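Local structure of signal recognition particle 54 kDa protein (Aeropyrum pernix, 7EPK) at residues 49-54 / 72-77; 99-104 / 212-217; 127-132 / 180-185; 217-222 / 244-249. The protein is the 54 kDa protein of the archaeal signal recognition particle, combining a helical bundle, a P-loop nucleotide-binding domain that carries GDP here, and a signal-peptide-binding domain. All coordinates share one frame; numbering follows the deposited sequence.

Contact 1 joins two helices of the helical bundle, whereas contacts 2, 3 and 4 reach one mixed sheet of the nucleotide-binding domain; the centres of contacts 1 and 3 are about 41 Å apart. Contacts 2 and 3 are buried, strand-on-strand pairings held by backbone hydrogen bonds and aliphatic side chains. They meet where strands 97-102 and 180-184 run side by side, Val-183 N lying 2.8 Å from Val-99 O. Contact 4 takes over from contact 2 on strand 212-218 and shares Ile-217 with it, but it is only partly buried, has few strand bonds and turns to GDP. Contact 1, also partly buried, combines apolar packing with charged pairs.

Contact 1: residues 49-54 / 72-77; sequences RRIKER and KIVYEE
Ile-73 CG1 sits over one face of the Arg-54 guanidinium, 4.1 Å above its centre, while carboxylate oxygens of Glu-76 and Glu-77 come to its edge. Arg-54 NH1 and NH2 both donate end-on to Glu-76 OE2, NH2 at 3.0 Å on the syn side and NH1 at 3.1 Å on the anti side, and the two planes are only 19° apart. Glu-77 approaches tip to tip with its carboxylate turned nearly upright, 82° from the guanidinium, and accepts a weak bond at OE2 from Arg-54 NH1 at 3.3 Å. Lys-72 NZ holds the other oxygen of Glu-76, completing a salt-bridge network of Arg-54, Lys-72, Glu-76 and Glu-77; Arg-54 NH2 is also paired with Glu-58. The Arg-50 guanidinium has Arg-49 CB over one face and Glu-53 OE1 at its edge, and NH1 bonds to Asn-46.

Beside the charged groups the packing is aliphatic. Ile-51 has CG1 anti to the carbonyl carbon, and its CD1 reaches Val-74 CG2 at 3.8 Å; its CG2 meets Ile-73 CG2 at 4.0 Å.

Segments 49-54 and 72-77, on helices 41-57 and 66-81, run at 138° to each other. Val-74 continues onto Phe-26 and Leu-30 of helix 19-36, and Tyr-75 turns to helices 283-291 and 293-320.

Contact 2: residues 99-104 / 212-217; sequences VLLVGV and EVALVI
Val-102 of strand 97-102 lies across from Val-213 and Leu-215 of strand 212-218, and its side chain shows how the two strands mesh. Val-102 CB stands 4.2 Å from Ala-214 O. Val-102 CG1 is anti to the carbonyl carbon and meets Val-213 CG1 at 3.9 Å. Val-102 CG2 falls between the backbone N and the carbonyl carbon (chi1 -60°), which brings it 3.5 Å from Ala-214 O and against Val-213 CG1 (3.7 Å) and Leu-215 CD1. The valine pair meets at roughly a right angle, and Phe-232 of helix 225-235 closes over Val-102 and Leu-215. On the other face Leu-101 CD1 lies 4.1 Å from Ala-214 CB, with Ala-113 of helix 109-122 packed against the leucine.

Four parallel-strand hydrogen bonds tie the backbones, with Leu-100 and Val-102 each donating and accepting. The bond from Val-216 N to Val-102 O is the straightest, 2.8 Å long with 171° at the hydrogen. At the strand's start, Glu-212 is anchored by Ser-240, Lys-267 and Trp-97.

Gly-103 CA follows, 4.0 Å from Leu-215 CD1. A central parallel strand leading into a glycine-rich loop and the start of helix 109-122, whose backbone amides together bind GDP, is consistent with the Walker A region of a P-loop NTPase fold.

Contact 3: residues 127-132 / 180-185; sequences VGLVSS and IVIVDT
Ser-132 turns its OG between the backbone N and the carbonyl carbon (chi1 89°), which carries the hydroxyl back to Asp-184 O. Ser-132 OG donates to Asp-184 O over 2.7 Å, in the carbonyl plane and on a lone pair, while Ser-132 N adds a weak bond to the same oxygen. With Leu-129 CG anti to the carbonyl carbon (chi1 -76°) and chi2 extended, CD2 lies alongside Ile-182, 3.6 Å from its CB; the two side chains point the same way.

The strands are parallel neighbours in the sheet of the P-loop domain, and the chain between them supplies helices 139-150 and 162-175. The backbone ladder runs from Gly-128 N to Ile-180 O (3.1 Å, 163° at the hydrogen) up to Asp-184 N on Val-130 O at 3.0 Å. Gly-128 both donates and accepts.

Opposite the Leu-129 face, Val-130 CG2 meets Val-181 CG1 at 3.8 Å, and Leu-173 of helix 162-175 packs on both valines. Asp-184 and Thr-185 emerge at the strand end by the nucleotide: Asp-184 OD2 bonds to Thr-110 OG1, with its side chain about 5 Å from the bound magnesium ion, and Thr-185 OG1 bonds to Lys-109 NZ and Leu-101 O.

Contact 4: residues 217-222 / 244-249; sequences IDASIG and TKMDGT. With GDP (guanosine-5'-diphosphate), chain B.
Thr-244, docked on Asp-218 and Ala-219, opens the Thr-Lys-Met-Asp sequence that corresponds to the guanine-recognition (N/T)KxD motif of P-loop GTPases. Thr-244 N donates to Ile-217 O at 2.8 Å, and Ala-219 N returns a bond of equal length to Thr-244 O, the last rungs of the parallel pairing. Ala-219 is then the centre of an inverse gamma turn, and its CB rests 3.9 Å from Met-246 SD.

Lys-245 lies over one face of the base. Its CG is anti to the carbonyl carbon (chi1 -60°) and passes 3.8 Å from both C2 and N3 of GDP. Farther along, Lys-245 CD is 3.6 Å from Asp-218 OD2, an oxygen that Ser-220 OG meets from above the carboxylate plane. Lys-245 NZ approaches O4' of the ribose, at a distance that is doubtful in this model, and has a weak bond to Gly-106 O. Lys-245 N bonds to O6 of GDP at 3.1 Å (166° at the hydrogen), and a single oxygen of Asp-247, OD1, takes both N1, at 2.8 Å, and N2.

Thr-244 OG1 bonds to Ser-107 O. The loop follows strand 240-244, precedes helix 255-262, pairs with the end of strand 212-218 and is tied through Asp-247 OD2 to Thr-271, just after strand 265-270.

Contact 1: residues 49-54 / 72-77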
loop_
_atom_site.group_PDB
_atom_site.type_symbol
_atom_site.label_atom_id
_atom_site.label_comp_id
_atom_site.label_asym_id
_atom_site.label_seq_id
_atom_site.Cartn_x
_atom_site.Cartn_y
_atom_site.Cartn_z
ATOM N N ARG A 49 1.412 -8.499 -19.758
ATOM C CA ARG A 49 2.576 -9.413 -19.914
ATOM C C ARG A 49 3.101 -9.779 -18.526
ATOM O O ARG A 49 3.518 -10.929 -18.360
ATOM C CB ARG A 49 3.699 -8.840 -20.788
ATOM C CG ARG A 49 4.360 -9.874 -21.693
ATOM C CD ARG A 49 3.341 -10.477 -22.663
ATOM N NE ARG A 49 3.845 -11.338 -23.734
ATOM C CZ ARG A 49 4.479 -10.934 -24.842
ATOM N NH1 ARG A 49 4.742 -9.651 -25.030
ATOM N NH2 ARG A 49 4.862 -11.819 -25.756
ATOM N N ARG A 50 3.075 -8.850 -17.568
ATOM C CA ARG A 50 3.486 -9.149 -16.173
ATOM C C ARG A 50 2.527 -10.224 -15.654
ATOM O O ARG A 50 2.994 -11.255 -15.130
ATOM C CB ARG A 50 3.521 -7.882 -15.308
ATOM C CG ARG A 50 4.924 -7.368 -14.996
ATOM C CD ARG A 50 5.643 -6.735 -16.181
ATOM N NE ARG A 50 6.372 -7.689 -17.012
ATOM C CZ ARG A 50 6.919 -7.418 -18.204
ATOM N NH1 ARG A 50 6.832 -6.209 -18.731
ATOM N NH2 ARG A 50 7.554 -8.365 -18.872
ATOM N N ILE A 51 1.233 -10.030 -15.879
ATOM C CA ILE A 51 0.189 -11.018 -15.497
ATOM C C ILE A 51 0.416 -12.364 -16.207
ATOM O O ILE A 51 0.422 -13.380 -15.492
ATOM C CB ILE A 51 -1.216 -10.455 -15.724
ATOM C CG1 ILE A 51 -1.489 -9.306 -14.742
ATOM C CG2 ILE A 51 -2.221 -11.587 -15.587
ATOM C CD1 ILE A 51 -2.741 -8.482 -15.012
ATOM N N LYS A 52 0.608 -12.407 -17.529
ATOM C CA LYS A 52 0.857 -13.688 -18.248
ATOM C C LYS A 52 2.048 -14.427 -17.623
ATOM O O LYS A 52 1.891 -15.609 -17.278
ATOM C CB LYS A 52 1.180 -13.478 -19.727
ATOM C CG LYS A 52 0.663 -14.567 -20.656
ATOM C CD LYS A 52 -0.600 -14.090 -21.331
ATOM C CE LYS A 52 -1.105 -14.980 -22.437
ATOM N NZ LYS A 52 -2.057 -14.238 -23.298
ATOM N N GLU A 53 3.207 -13.775 -17.517
ATOM C CA GLU A 53 4.451 -14.396 -16.978
ATOM C C GLU A 53 4.131 -15.087 -15.644
ATOM O O GLU A 53 4.523 -16.254 -15.465
ATOM C CB GLU A 53 5.570 -13.368 -16.787
ATOM C CG GLU A 53 6.293 -13.005 -18.072
ATOM C CD GLU A 53 6.926 -11.621 -18.084
ATOM O OE1 GLU A 53 7.093 -11.051 -16.981
ATOM O OE2 GLU A 53 7.227 -11.105 -19.196
ATOM N N ARG A 54 3.439 -14.405 -14.732
ATOM C CA ARG A 54 3.165 -14.975 -13.388
ATOM C C ARG A 54 2.228 -16.185 -13.562
ATOM O O ARG A 54 2.538 -17.245 -12.979
ATOM C CB ARG A 54 2.682 -13.870 -12.442
ATOM C CG ARG A 54 3.766 -12.841 -12.147
ATOM C CD ARG A 54 3.423 -11.920 -11.001
ATOM N NE ARG A 54 3.162 -12.673 -9.786
ATOM C CZ ARG A 54 2.491 -12.207 -8.746
ATOM N NH1 ARG A 54 2.027 -10.971 -8.752
ATOM N NH2 ARG A 54 2.278 -12.980 -7.705
ATOM N N LYS A 72 -5.730 -12.377 -7.616
ATOM C CA LYS A 72 -4.611 -12.065 -6.692
ATOM C C LYS A 72 -3.397 -11.626 -7.516
ATOM O O LYS A 72 -2.601 -10.824 -7.005
ATOM C CB LYS A 72 -4.324 -13.290 -5.821
ATOM C CG LYS A 72 -2.995 -13.311 -5.080
ATOM C CD LYS A 72 -3.001 -12.562 -3.779
ATOM C CE LYS A 72 -2.029 -13.169 -2.800
ATOM N NZ LYS A 72 -0.789 -13.600 -3.491
ATOM N N ILE A 73 -3.249 -12.146 -8.729
ATOM C CA ILE A 73 -2.140 -11.789 -9.658
ATOM C C ILE A 73 -2.490 -10.486 -10.388
ATOM O O ILE A 73 -1.564 -9.685 -10.637
ATOM C CB ILE A 73 -1.855 -12.929 -10.651
ATOM C CG1 ILE A 73 -1.074 -14.068 -9.985
ATOM C CG2 ILE A 73 -1.134 -12.385 -11.873
ATOM C CD1 ILE A 73 -0.715 -15.220 -10.922
ATOM N N VAL A 74 -3.761 -10.276 -10.737
ATOM C CA VAL A 74 -4.194 -9.060 -11.491
ATOM C C VAL A 74 -4.006 -7.850 -10.560
ATOM O O VAL A 74 -3.231 -6.948 -10.910
ATOM C CB VAL A 74 -5.623 -9.230 -12.047
ATOM C CG1 VAL A 74 -6.262 -7.929 -12.497
ATOM C CG2 VAL A 74 -5.626 -10.229 -13.200
ATOM N N TYR A 75 -4.619 -7.891 -9.376
ATOM C CA TYR A 75 -4.411 -6.933 -8.264
ATOM C C TYR A 75 -2.906 -6.643 -8.141
ATOM O O TYR A 75 -2.472 -5.523 -8.440
ATOM C CB TYR A 75 -5.032 -7.478 -6.971
ATOM C CG TYR A 75 -4.623 -6.766 -5.702
ATOM C CD1 TYR A 75 -5.079 -5.491 -5.407
ATOM C CD2 TYR A 75 -3.778 -7.369 -4.782
ATOM C CE1 TYR A 75 -4.705 -4.833 -4.239
ATOM C CE2 TYR A 75 -3.400 -6.728 -3.612
ATOM C CZ TYR A 75 -3.859 -5.451 -3.335
ATOM O OH TYR A 75 -3.477 -4.826 -2.180
ATOM N N GLU A 76 -2.108 -7.613 -7.720
ATOM C CA GLU A 76 -0.716 -7.318 -7.304
ATOM C C GLU A 76 -0.013 -6.538 -8.427
ATOM O O GLU A 76 0.771 -5.605 -8.134
ATOM C CB GLU A 76 -0.000 -8.612 -6.921
ATOM C CG GLU A 76 -0.349 -9.101 -5.522
ATOM C CD GLU A 76 0.313 -10.407 -5.085
ATOM O OE1 GLU A 76 -0.142 -10.980 -4.058
ATOM O OE2 GLU A 76 1.275 -10.855 -5.766
ATOM N N GLU A 77 -0.288 -6.887 -9.679
ATOM C CA GLU A 77 0.450 -6.338 -10.841
ATOM C C GLU A 77 -0.129 -4.974 -11.235
ATOM O O GLU A 77 0.633 -4.179 -11.811
ATOM C CB GLU A 77 0.393 -7.318 -12.015
ATOM C CG GLU A 77 1.440 -8.410 -11.944
ATOM C CD GLU A 77 2.837 -7.961 -11.570
ATOM O OE1 GLU A 77 3.405 -7.065 -12.273
ATOM O OE2 GLU A 77 3.360 -8.516 -10.576
#

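Contact 2: residues 99-104 / 212-217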
loop_
_atom_site.group_PDB
_atom_site.type_symbol
_atom_site.label_atom_id
_atom_site.label_comp_id
_atom_site.label_asym_id
_atom_site.label_seq_id
_atom_site.Cartn_x
_atom_site.Cartn_y
_atom_site.Cartn_z
ATOM N N VAL A 99 7.669 23.077 0.209
ATOM C CA VAL A 99 6.971 22.462 -0.955
ATOM C C VAL A 99 6.699 23.517 -2.026
ATOM O O VAL A 99 5.815 24.358 -1.797
ATOM C CB VAL A 99 5.636 21.841 -0.525
ATOM C CG1 VAL A 99 4.980 21.134 -1.685
ATOM C CG2 VAL A 99 5.810 20.899 0.649
ATOM N N LEU A 100 7.380 23.448 -3.172
ATOM C CA LEU A 100 7.054 24.309 -4.336
ATOM C C LEU A 100 6.038 23.605 -5.231
ATOM O O LEU A 100 6.402 22.634 -5.902
ATOM C CB LEU A 100 8.334 24.636 -5.107
ATOM C CG LEU A 100 8.142 25.489 -6.367
ATOM C CD1 LEU A 100 7.522 26.829 -6.030
ATOM C CD2 LEU A 100 9.460 25.681 -7.113
ATOM N N LEU A 101 4.828 24.142 -5.313
ATOM C CA LEU A 101 3.817 23.742 -6.331
ATOM C C LEU A 101 4.227 24.236 -7.739
ATOM O O LEU A 101 4.786 25.331 -7.887
ATOM C CB LEU A 101 2.462 24.303 -5.882
ATOM C CG LEU A 101 1.677 23.410 -4.925
ATOM C CD1 LEU A 101 2.597 22.601 -4.022
ATOM C CD2 LEU A 101 0.688 24.211 -4.107
ATOM N N VAL A 102 4.018 23.425 -8.763
ATOM C CA VAL A 102 4.249 23.821 -10.180
ATOM C C VAL A 102 3.146 23.146 -10.989
ATOM O O VAL A 102 2.493 22.249 -10.444
ATOM C CB VAL A 102 5.670 23.479 -10.690
ATOM C CG1 VAL A 102 6.752 24.179 -9.880
ATOM C CG2 VAL A 102 5.952 21.986 -10.742
ATOM N N GLY A 103 2.912 23.619 -12.215
ATOM C CA GLY A 103 1.726 23.264 -13.020
ATOM C C GLY A 103 1.182 24.465 -13.770
ATOM O O GLY A 103 1.581 25.582 -13.444
ATOM N N VAL A 104 0.307 24.205 -14.746
ATOM C CA VAL A 104 -0.381 25.212 -15.607
ATOM C C VAL A 104 -1.705 25.613 -14.961
ATOM O O VAL A 104 -2.388 24.750 -14.345
ATOM C CB VAL A 104 -0.644 24.703 -17.038
ATOM C CG1 VAL A 104 0.638 24.295 -17.738
ATOM C CG2 VAL A 104 -1.662 23.571 -17.064
ATOM N N GLU A 212 10.651 19.594 -1.832
ATOM C CA GLU A 212 9.704 18.781 -2.634
ATOM C C GLU A 212 9.069 19.725 -3.661
ATOM O O GLU A 212 8.311 20.606 -3.241
ATOM C CB GLU A 212 8.663 18.125 -1.709
ATOM C CG GLU A 212 7.519 17.348 -2.382
ATOM C CD GLU A 212 6.397 16.815 -1.454
ATOM O OE1 GLU A 212 6.624 16.737 -0.218
ATOM O OE2 GLU A 212 5.258 16.493 -1.944
ATOM N N VAL A 213 9.387 19.577 -4.950
ATOM C CA VAL A 213 8.635 20.256 -6.039
ATOM C C VAL A 213 7.483 19.335 -6.444
ATOM O O VAL A 213 7.736 18.212 -6.880
ATOM C CB VAL A 213 9.550 20.613 -7.224
ATOM C CG1 VAL A 213 8.745 21.144 -8.388
ATOM C CG2 VAL A 213 10.642 21.603 -6.841
ATOM N N ALA A 214 6.246 19.760 -6.253
ATOM C CA ALA A 214 5.055 18.959 -6.600
ATOM C C ALA A 214 4.494 19.493 -7.911
ATOM O O ALA A 214 4.228 20.672 -7.970
ATOM C CB ALA A 214 4.020 19.028 -5.511
ATOM N N LEU A 215 4.372 18.636 -8.917
ATOM C CA LEU A 215 3.634 18.928 -10.162
ATOM C C LEU A 215 2.152 18.680 -9.910
ATOM O O LEU A 215 1.802 17.562 -9.576
ATOM C CB LEU A 215 4.133 18.028 -11.288
ATOM C CG LEU A 215 3.390 18.222 -12.599
ATOM C CD1 LEU A 215 3.505 19.659 -13.097
ATOM C CD2 LEU A 215 3.918 17.257 -13.644
ATOM N N VAL A 216 1.321 19.699 -10.046
ATOM C CA VAL A 216 -0.144 19.546 -9.868
ATOM C C VAL A 216 -0.759 19.446 -11.260
ATOM O O VAL A 216 -0.524 20.348 -12.081
ATOM C CB VAL A 216 -0.722 20.696 -9.034
ATOM C CG1 VAL A 216 -2.231 20.675 -9.044
ATOM C CG2 VAL A 216 -0.197 20.651 -7.610
ATOM N N ILE A 217 -1.443 18.331 -11.526
ATOM C CA ILE A 217 -2.027 17.980 -12.854
ATOM C C ILE A 217 -3.474 17.572 -12.627
ATOM O O ILE A 217 -3.788 17.010 -11.532
ATOM C CB ILE A 217 -1.245 16.870 -13.581
ATOM C CG1 ILE A 217 -1.179 15.572 -12.772
ATOM C CG2 ILE A 217 0.142 17.355 -13.967
ATOM C CD1 ILE A 217 -0.354 14.464 -13.417
#

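Contact 3: residues 127-132 / 180-185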
loop_
_atom_site.group_PDB
_atom_site.type_symbol
_atom_site.label_atom_id
_atom_site.label_comp_id
_atom_site.label_asym_id
_atom_site.label_seq_id
_atom_site.Cartn_x
_atom_site.Cartn_y
_atom_site.Cartn_z
ATOM N N VAL A 127 1.458 24.856 9.656
ATOM C CA VAL A 127 1.508 25.052 8.177
ATOM C C VAL A 127 1.361 26.538 7.839
ATOM O O VAL A 127 0.379 27.151 8.324
ATOM C CB VAL A 127 0.396 24.237 7.496
ATOM C CG1 VAL A 127 0.350 24.451 5.987
ATOM C CG2 VAL A 127 0.534 22.767 7.821
ATOM N N GLY A 128 2.252 27.063 6.988
ATOM C CA GLY A 128 2.065 28.342 6.263
ATOM C C GLY A 128 1.922 28.122 4.761
ATOM O O GLY A 128 2.556 27.170 4.262
ATOM N N LEU A 129 1.067 28.916 4.088
ATOM C CA LEU A 129 0.973 29.066 2.602
ATOM C C LEU A 129 1.647 30.384 2.174
ATOM O O LEU A 129 1.775 31.304 2.994
ATOM C CB LEU A 129 -0.495 29.029 2.160
ATOM C CG LEU A 129 -1.155 27.641 2.152
ATOM C CD1 LEU A 129 -2.670 27.724 2.204
ATOM C CD2 LEU A 129 -0.760 26.847 0.927
ATOM N N VAL A 130 2.098 30.471 0.930
ATOM C CA VAL A 130 2.770 31.666 0.344
ATOM C C VAL A 130 2.170 31.917 -1.038
ATOM O O VAL A 130 2.290 31.009 -1.905
ATOM C CB VAL A 130 4.282 31.431 0.231
ATOM C CG1 VAL A 130 4.972 32.502 -0.595
ATOM C CG2 VAL A 130 4.941 31.286 1.589
ATOM N N SER A 131 1.569 33.091 -1.264
ATOM C CA SER A 131 1.084 33.522 -2.607
ATOM C C SER A 131 2.240 34.184 -3.374
ATOM O O SER A 131 2.589 35.341 -3.069
ATOM C CB SER A 131 -0.138 34.424 -2.531
ATOM O OG SER A 131 -0.670 34.684 -3.832
ATOM N N SER A 132 2.838 33.458 -4.318
ATOM C CA SER A 132 3.878 33.975 -5.241
ATOM C C SER A 132 3.215 34.412 -6.551
ATOM O O SER A 132 3.842 35.224 -7.267
ATOM C CB SER A 132 4.949 32.951 -5.505
ATOM O OG SER A 132 4.596 32.132 -6.623
ATOM N N ILE A 180 6.038 23.291 7.981
ATOM C CA ILE A 180 5.811 23.068 6.525
ATOM C C ILE A 180 5.401 24.396 5.880
ATOM O O ILE A 180 4.487 25.034 6.400
ATOM C CB ILE A 180 4.720 22.000 6.306
ATOM C CG1 ILE A 180 5.104 20.660 6.929
ATOM C CG2 ILE A 180 4.370 21.856 4.826
ATOM C CD1 ILE A 180 4.026 19.593 6.789
ATOM N N VAL A 181 5.983 24.732 4.730
ATOM C CA VAL A 181 5.631 25.914 3.888
ATOM C C VAL A 181 5.306 25.418 2.483
ATOM O O VAL A 181 6.171 24.795 1.865
ATOM C CB VAL A 181 6.790 26.922 3.826
ATOM C CG1 VAL A 181 6.482 28.059 2.872
ATOM C CG2 VAL A 181 7.132 27.457 5.202
ATOM N N ILE A 182 4.109 25.715 2.000
ATOM C CA ILE A 182 3.643 25.395 0.627
ATOM C C ILE A 182 3.702 26.693 -0.175
ATOM O O ILE A 182 2.970 27.653 0.172
ATOM C CB ILE A 182 2.222 24.815 0.639
ATOM C CG1 ILE A 182 2.104 23.560 1.508
ATOM C CG2 ILE A 182 1.760 24.558 -0.781
ATOM C CD1 ILE A 182 0.666 23.119 1.751
ATOM N N VAL A 183 4.511 26.715 -1.222
ATOM C CA VAL A 183 4.654 27.913 -2.078
ATOM C C VAL A 183 3.766 27.780 -3.317
ATOM O O VAL A 183 4.204 27.105 -4.253
ATOM C CB VAL A 183 6.132 28.102 -2.430
ATOM C CG1 VAL A 183 6.319 29.212 -3.447
ATOM C CG2 VAL A 183 6.941 28.361 -1.164
ATOM N N ASP A 184 2.598 28.435 -3.335
ATOM C CA ASP A 184 1.700 28.484 -4.525
ATOM C C ASP A 184 2.369 29.343 -5.611
ATOM O O ASP A 184 3.094 30.287 -5.267
ATOM C CB ASP A 184 0.294 28.997 -4.172
ATOM C CG ASP A 184 -0.717 28.942 -5.318
ATOM O OD1 ASP A 184 -0.407 28.328 -6.338
ATOM O OD2 ASP A 184 -1.809 29.524 -5.196
ATOM N N THR A 185 2.140 29.012 -6.880
ATOM C CA THR A 185 2.803 29.634 -8.057
ATOM C C THR A 185 1.756 29.976 -9.123
ATOM O O THR A 185 0.636 29.379 -9.114
ATOM C CB THR A 185 3.893 28.732 -8.682
ATOM O OG1 THR A 185 3.368 27.452 -9.064
ATOM C CG2 THR A 185 5.067 28.497 -7.756
#

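Contact 4: residues 217-222 / 244-249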
loop_
_atom_site.group_PDB
_atom_site.type_symbol
_atom_site.label_atom_id
_atom_site.label_comp_id
_atom_site.label_asym_id
_atom_site.label_seq_id
_atom_site.Cartn_x
_atom_site.Cartn_y
_atom_site.Cartn_z
ATOM N N ILE A 217 -1.443 18.331 -11.526
ATOM C CA ILE A 217 -2.027 17.980 -12.854
ATOM C C ILE A 217 -3.474 17.572 -12.627
ATOM O O ILE A 217 -3.788 17.010 -11.532
ATOM C CB ILE A 217 -1.245 16.870 -13.581
ATOM C CG1 ILE A 217 -1.179 15.572 -12.772
ATOM C CG2 ILE A 217 0.142 17.355 -13.967
ATOM C CD1 ILE A 217 -0.354 14.464 -13.417
ATOM N N ASP A 218 -4.305 17.875 -13.624
ATOM C CA ASP A 218 -5.724 17.446 -13.666
ATOM C C ASP A 218 -5.781 16.040 -14.302
ATOM O O ASP A 218 -4.894 15.697 -15.130
ATOM C CB ASP A 218 -6.567 18.576 -14.284
ATOM C CG ASP A 218 -7.225 18.331 -15.637
ATOM O OD1 ASP A 218 -6.502 18.267 -16.664
ATOM O OD2 ASP A 218 -8.478 18.249 -15.656
ATOM N N ALA A 219 -6.763 15.224 -13.907
ATOM C CA ALA A 219 -7.095 13.927 -14.552
ATOM C C ALA A 219 -7.816 14.167 -15.887
ATOM O O ALA A 219 -8.972 13.714 -16.013
ATOM C CB ALA A 219 -7.954 13.107 -13.618
ATOM N N SER A 220 -7.201 14.887 -16.834
ATOM C CA SER A 220 -7.814 15.196 -18.157
ATOM C C SER A 220 -6.734 15.393 -19.214
ATOM O O SER A 220 -7.037 16.039 -20.219
ATOM C CB SER A 220 -8.732 16.404 -18.100
ATOM O OG SER A 220 -9.711 16.261 -17.075
ATOM N N ILE A 221 -5.537 14.841 -19.009
ATOM C CA ILE A 221 -4.435 14.896 -20.017
ATOM C C ILE A 221 -3.777 13.508 -20.103
ATOM O O ILE A 221 -2.569 13.367 -19.861
ATOM C CB ILE A 221 -3.469 16.081 -19.748
ATOM C CG1 ILE A 221 -2.406 15.846 -18.659
ATOM C CG2 ILE A 221 -4.272 17.357 -19.489
ATOM C CD1 ILE A 221 -2.938 15.558 -17.279
ATOM N N GLY A 222 -4.561 12.509 -20.501
ATOM C CA GLY A 222 -4.080 11.128 -20.654
ATOM C C GLY A 222 -2.841 11.113 -21.516
ATOM O O GLY A 222 -1.784 10.662 -21.033
ATOM N N THR A 244 -5.571 16.144 -9.623
ATOM C CA THR A 244 -6.822 16.881 -9.306
ATOM C C THR A 244 -7.966 16.449 -10.237
ATOM O O THR A 244 -7.672 15.957 -11.339
ATOM C CB THR A 244 -6.594 18.390 -9.445
ATOM O OG1 THR A 244 -6.203 18.619 -10.799
ATOM C CG2 THR A 244 -5.553 18.915 -8.482
ATOM N N LYS A 245 -9.217 16.676 -9.817
ATOM C CA LYS A 245 -10.447 16.463 -10.627
ATOM C C LYS A 245 -10.632 14.958 -10.891
ATOM O O LYS A 245 -10.759 14.542 -12.071
ATOM C CB LYS A 245 -10.373 17.305 -11.903
ATOM C CG LYS A 245 -10.267 18.806 -11.664
ATOM C CD LYS A 245 -10.403 19.618 -12.929
ATOM C CE LYS A 245 -10.828 21.049 -12.675
ATOM N NZ LYS A 245 -9.743 21.810 -12.019
ATOM N N MET A 246 -10.645 14.177 -9.806
ATOM C CA MET A 246 -11.026 12.742 -9.763
ATOM C C MET A 246 -12.438 12.649 -9.179
ATOM O O MET A 246 -12.634 11.881 -8.211
ATOM C CB MET A 246 -10.039 11.959 -8.895
ATOM C CG MET A 246 -8.656 11.886 -9.506
ATOM S SD MET A 246 -8.597 10.589 -10.755
ATOM C CE MET A 246 -6.832 10.469 -11.019
ATOM N N ASP A 247 -13.362 13.450 -9.734
ATOM C CA ASP A 247 -14.816 13.480 -9.401
ATOM C C ASP A 247 -15.654 13.578 -10.683
ATOM O O ASP A 247 -15.130 14.065 -11.716
ATOM C CB ASP A 247 -15.212 14.666 -8.517
ATOM C CG ASP A 247 -14.067 15.189 -7.685
ATOM O OD1 ASP A 247 -13.283 16.009 -8.210
ATOM O OD2 ASP A 247 -13.954 14.734 -6.541
ATOM N N GLY A 248 -16.928 13.182 -10.572
ATOM C CA GLY A 248 -17.867 12.989 -11.692
ATOM C C GLY A 248 -17.292 12.039 -12.728
ATOM O O GLY A 248 -16.726 10.991 -12.335
ATOM N N THR A 249 -17.462 12.390 -14.004
ATOM C CA THR A 249 -16.714 11.852 -15.174
ATOM C C THR A 249 -15.207 11.842 -14.864
ATOM O O THR A 249 -14.597 12.929 -14.905
ATOM C CB THR A 249 -17.044 12.658 -16.443
ATOM O OG1 THR A 249 -15.954 12.540 -17.359
ATOM C CG2 THR A 249 -17.311 14.129 -16.192
HETATM P PB GDP B . -4.878 27.015 -10.592
HETATM O O1B GDP B . -4.935 28.045 -11.699
HETATM O O2B GDP B . -3.973 25.860 -10.975
HETATM O O3B GDP B . -4.574 27.563 -9.206
HETATM O O3A GDP B . -6.338 26.363 -10.414
HETATM P PA GDP B . -7.410 26.765 -9.259
HETATM O O1A GDP B . -7.681 28.251 -9.456
HETATM O O2A GDP B . -7.072 26.154 -7.920
HETATM O "O5'" GDP B . -8.760 25.998 -9.652
HETATM C "C5'" GDP B . -9.249 25.942 -11.005
HETATM C "C4'" GDP B . -10.566 25.186 -10.973
HETATM O "O4'" GDP B . -10.307 23.822 -10.616
HETATM C "C3'" GDP B . -11.493 25.738 -9.895
HETATM O "O3'" GDP B . -12.801 25.894 -10.437
HETATM C "C2'" GDP B . -11.452 24.720 -8.765
HETATM O "O2'" GDP B . -12.682 24.725 -8.026
HETATM C "C1'" GDP B . -11.170 23.415 -9.529
HETATM N N9 GDP B . -10.584 22.223 -8.805
HETATM C C8 GDP B . -9.374 22.115 -8.219
HETATM N N7 GDP B . -9.173 20.875 -7.692
HETATM C C5 GDP B . -10.263 20.159 -7.968
HETATM C C6 GDP B . -10.704 18.786 -7.710
HETATM O O6 GDP B . -9.975 18.001 -7.079
HETATM N N1 GDP B . -11.914 18.414 -8.141
HETATM C C2 GDP B . -12.730 19.256 -8.808
HETATM N N2 GDP B . -13.938 18.802 -9.224
HETATM N N3 GDP B . -12.385 20.541 -9.083
HETATM C C4 GDP B . -11.185 21.036 -8.691
#